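Protein-S-isoprenylcysteine O-methyltransferase (Tribolium castaneum, PDB 5V7P) methylates the C-terminal carboxylate of isoprenylated cysteine on proteins, using S-adenosyl-L-methionine as methyl donor in the endoplasmic reticulum membrane. Local coordinates at residues 90-95 and 141-146. Residues are numbered along the deposited sequence; the frame is centred on the assembly and turned at random.
With MPG ([(Z)-octadec-9-enyl] (2R)-2,3-bis(oxidanyl)propanoate), chain S; MPG ([(Z)-octadec-9-enyl] (2R)-2,3-bis(oxidanyl)propanoate), chain B; D10 (decane), chain J.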
loop_
_atom_site.group_PDB
_atom_site.type_symbol
_atom_site.label_atom_id
_atom_site.label_comp_id
_atom_site.label_asym_id
_atom_site.label_seq_id
_atom_site.Cartn_x
_atom_site.Cartn_y
_atom_site.Cartn_z
ATOM N N GLN A 90 -13.194 5.997 23.246
ATOM C CA GLN A 90 -13.582 6.838 22.116
ATOM C C GLN A 90 -12.448 7.031 21.118
ATOM O O GLN A 90 -12.697 7.194 19.919
ATOM C CB GLN A 90 -14.067 8.195 22.625
ATOM C CG GLN A 90 -15.386 8.126 23.373
ATOM C CD GLN A 90 -15.790 9.458 23.966
ATOM O OE1 GLN A 90 -14.965 10.174 24.532
ATOM N NE2 GLN A 90 -17.066 9.799 23.834
ATOM N N ILE A 91 -11.201 7.013 21.591
ATOM C CA ILE A 91 -10.057 7.198 20.704
ATOM C C ILE A 91 -10.091 6.189 19.564
ATOM O O ILE A 91 -9.836 6.530 18.401
ATOM C CB ILE A 91 -8.749 7.091 21.511
ATOM C CG1 ILE A 91 -8.687 8.174 22.592
ATOM C CG2 ILE A 91 -7.549 7.187 20.604
ATOM C CD1 ILE A 91 -8.877 9.586 22.084
ATOM N N PHE A 92 -10.395 4.929 19.876
ATOM C CA PHE A 92 -10.333 3.887 18.861
ATOM C C PHE A 92 -11.328 4.140 17.736
ATOM O O PHE A 92 -11.073 3.758 16.589
ATOM C CB PHE A 92 -10.585 2.525 19.504
ATOM C CG PHE A 92 -10.076 1.372 18.692
ATOM C CD1 PHE A 92 -8.742 1.006 18.747
ATOM C CD2 PHE A 92 -10.929 0.653 17.871
ATOM C CE1 PHE A 92 -8.268 -0.053 18.000
ATOM C CE2 PHE A 92 -10.462 -0.408 17.122
ATOM C CZ PHE A 92 -9.130 -0.762 17.187
ATOM N N GLY A 93 -12.454 4.787 18.040
ATOM C CA GLY A 93 -13.430 5.079 17.003
ATOM C C GLY A 93 -12.886 6.002 15.929
ATOM O O GLY A 93 -13.081 5.762 14.735
ATOM N N GLY A 94 -12.202 7.071 16.338
ATOM C CA GLY A 94 -11.615 7.975 15.361
ATOM C C GLY A 94 -10.544 7.304 14.526
ATOM O O GLY A 94 -10.392 7.596 13.338
ATOM N N TYR A 95 -9.787 6.390 15.136
ATOM C CA TYR A 95 -8.782 5.637 14.394
ATOM C C TYR A 95 -9.431 4.772 13.320
ATOM O O TYR A 95 -8.974 4.739 12.172
ATOM C CB TYR A 95 -7.963 4.784 15.363
ATOM C CG TYR A 95 -7.286 3.594 14.723
ATOM C CD1 TYR A 95 -6.053 3.724 14.102
ATOM C CD2 TYR A 95 -7.877 2.336 14.748
ATOM C CE1 TYR A 95 -5.430 2.639 13.519
ATOM C CE2 TYR A 95 -7.261 1.243 14.165
ATOM C CZ TYR A 95 -6.037 1.400 13.552
ATOM O OH TYR A 95 -5.412 0.321 12.969
ATOM N N GLU A 141 -2.261 -3.486 21.788
ATOM C CA GLU A 141 -1.628 -2.507 22.664
ATOM C C GLU A 141 -2.661 -1.533 23.211
ATOM O O GLU A 141 -2.712 -1.278 24.420
ATOM C CB GLU A 141 -0.525 -1.744 21.927
ATOM C CG GLU A 141 0.150 -0.698 22.814
ATOM C CD GLU A 141 1.190 0.135 22.101
ATOM O OE1 GLU A 141 1.511 -0.169 20.935
ATOM O OE2 GLU A 141 1.684 1.103 22.713
ATOM N N PHE A 142 -3.494 -0.976 22.331
ATOM C CA PHE A 142 -4.498 -0.017 22.772
ATOM C C PHE A 142 -5.372 -0.608 23.870
ATOM O O PHE A 142 -5.503 -0.029 24.954
ATOM C CB PHE A 142 -5.356 0.435 21.589
ATOM C CG PHE A 142 -6.449 1.397 21.970
ATOM C CD1 PHE A 142 -6.206 2.760 22.013
ATOM C CD2 PHE A 142 -7.715 0.937 22.295
ATOM C CE1 PHE A 142 -7.205 3.647 22.370
ATOM C CE2 PHE A 142 -8.718 1.819 22.652
ATOM C CZ PHE A 142 -8.463 3.176 22.689
ATOM N N PHE A 143 -5.962 -1.778 23.616
ATOM C CA PHE A 143 -6.942 -2.330 24.543
ATOM C C PHE A 143 -6.298 -2.900 25.801
ATOM O O PHE A 143 -6.910 -2.859 26.872
ATOM C CB PHE A 143 -7.784 -3.393 23.839
ATOM C CG PHE A 143 -8.769 -2.818 22.867
ATOM C CD1 PHE A 143 -9.912 -2.180 23.321
ATOM C CD2 PHE A 143 -8.544 -2.889 21.503
ATOM C CE1 PHE A 143 -10.816 -1.635 22.433
ATOM C CE2 PHE A 143 -9.445 -2.348 20.610
ATOM C CZ PHE A 143 -10.583 -1.717 21.076
ATOM N N ILE A 144 -5.077 -3.430 25.704
ATOM C CA ILE A 144 -4.346 -3.804 26.911
ATOM C C ILE A 144 -3.984 -2.557 27.707
ATOM O O ILE A 144 -4.151 -2.511 28.932
ATOM C CB ILE A 144 -3.097 -4.634 26.552
ATOM C CG1 ILE A 144 -3.518 -6.014 26.040
ATOM C CG2 ILE A 144 -2.165 -4.773 27.764
ATOM C CD1 ILE A 144 -2.364 -6.918 25.617
ATOM N N GLU A 145 -3.492 -1.522 27.022
ATOM C CA GLU A 145 -3.126 -0.287 27.707
ATOM C C GLU A 145 -4.356 0.444 28.228
ATOM O O GLU A 145 -4.305 1.071 29.292
ATOM C CB GLU A 145 -2.329 0.620 26.772
ATOM C CG GLU A 145 -0.894 0.172 26.553
ATOM C CD GLU A 145 -0.171 1.024 25.532
ATOM O OE1 GLU A 145 -0.838 1.826 24.846
ATOM O OE2 GLU A 145 1.065 0.892 25.414
ATOM N N THR A 146 -5.467 0.389 27.489
ATOM C CA THR A 146 -6.679 1.056 27.947
ATOM C C THR A 146 -7.307 0.333 29.130
ATOM O O THR A 146 -8.031 0.957 29.913
ATOM C CB THR A 146 -7.685 1.184 26.796
ATOM O OG1 THR A 146 -8.410 2.410 26.936
ATOM C CG2 THR A 146 -8.676 0.015 26.762
HETATM C C2 MPG S . -16.581 14.104 19.151
HETATM C C3 MPG S . -16.310 13.173 17.971
HETATM C C4 MPG S . -16.897 13.765 16.690
HETATM C C5 MPG S . -15.910 14.757 16.083
HETATM C C6 MPG S . -14.813 13.999 15.335
HETATM C C7 MPG S . -13.831 14.975 14.681
HETATM C C8 MPG S . -13.114 15.849 15.709
HETATM C C9 MPG S . -12.376 14.966 16.716
HETATM C C10 MPG S . -11.821 15.459 17.803
HETATM C C11 MPG S . -11.863 16.944 18.158
HETATM C C12 MPG S . -12.968 17.187 19.183
HETATM C C13 MPG S . -13.336 18.670 19.191
HETATM C C14 MPG S . -12.081 19.508 19.436
HETATM O O1 MPG S . -14.651 13.081 20.131
HETATM C C1 MPG S . -15.947 13.526 20.417
HETATM C CXD MPG S . -12.792 11.529 20.884
HETATM O O2 MPG S . -12.406 10.858 22.052
HETATM C C21 MPG S . -11.655 12.429 20.404
HETATM O O3 MPG S . -10.863 12.808 21.497
HETATM O O4 MPG S . -14.481 12.422 22.266
HETATM C CX3 MPG S . -14.036 12.371 21.168
HETATM C C2 MPG B . 2.002 -0.733 10.009
HETATM C C3 MPG B . 2.722 0.603 9.874
HETATM C C4 MPG B . 3.206 0.831 8.445
HETATM C C5 MPG B . 3.659 2.266 8.301
HETATM C C6 MPG B . 4.288 2.451 6.930
HETATM C C7 MPG B . 3.289 2.262 5.791
HETATM C C8 MPG B . 4.035 1.576 4.660
HETATM C C9 MPG B . 3.232 1.731 3.371
HETATM C C10 MPG B . 2.659 0.727 2.749
HETATM C C11 MPG B . 2.730 -0.721 3.236
HETATM C C12 MPG B . 1.469 -1.456 2.809
HETATM C C13 MPG B . 1.451 -1.653 1.297
HETATM C C14 MPG B . 0.011 -1.891 0.869
HETATM C C15 MPG B . -0.035 -2.341 -0.589
HETATM C C16 MPG B . -0.858 -3.620 -0.724
HETATM O O1 MPG B . -0.320 -0.248 9.926
HETATM C C1 MPG B . 0.722 -0.783 9.175
HETATM C CXD MPG B . -2.212 1.398 9.964
HETATM O O2 MPG B . -2.203 2.721 10.417
HETATM C C21 MPG B . -2.700 0.484 11.098
HETATM O O3 MPG B . -2.763 1.199 12.299
HETATM O O4 MPG B . -0.152 1.739 8.876
HETATM C CX3 MPG B . -0.806 1.000 9.533
HETATM C C1 D10 J . -11.149 -3.862 15.971
HETATM C C2 D10 J . -11.239 -3.914 14.447
HETATM C C3 D10 J . -10.656 -2.638 13.840
HETATM C C4 D10 J . -10.727 -2.738 12.318
HETATM C C5 D10 J . -10.123 -1.491 11.678
HETATM C C6 D10 J . -10.108 -1.673 10.161
HETATM C C7 D10 J . -9.581 -0.406 9.492
HETATM C C8 D10 J . -9.206 -0.713 8.041
HETATM C C9 D10 J . -10.467 -1.035 7.243
#
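Phe92 lies against both Phe142 and Phe143, and the three rings form an aromatic cluster between helices 90-113 and 129-148. The rim of Phe143 is turned toward one face of Phe92, edge-to-face with the planes at 52°; its CE2 comes 3.7 Å from Phe92 CE1. Tyr95 CD2, one turn along, lies over the opposite face of Phe92, toward its rim. Phe142 lies obliquely to Phe92, whose CD1 stands over one face of the Phe142 ring, near its rim, 3.7 Å from CD2. Phe142 reaches across because its CG is anti to the backbone N (chi1 178°). This carries its CE2 to 3.7 Å from Phe92 CB. On the same ring, CE1 comes 3.9 Å from Ile91 CB. The beta-branched Ile91 suits this place, since CB and CG2 pack on the ring while CD1 leads away toward the headgroup of a bound lipid. The helices are two antiparallel neighbours in what is probably the membrane-spanning bundle, with 167° between the N-to-C directions of the short segments. Their local axes are 11.4 Å apart; long flat side chains fill such a wide separation, and no hydrogen bond links the segments. Phe143 starts from beside its backbone N, and its ring turns a face to the edge of Phe142, whose CD2 lies over the ring centre. Apolar rings also suit contact with alkyl chains: Phe92 CE2 meets decane C1 at 3.7 Å, and a second decane touches Phe143. Tyr95 adds a polar end to an aromatic ring, its OH sharing a 2.9 Å hydrogen bond with O3 of another bound lipid and a further one with Trp139 NE1, while Trp139 also meets Phe92 edge-to-face.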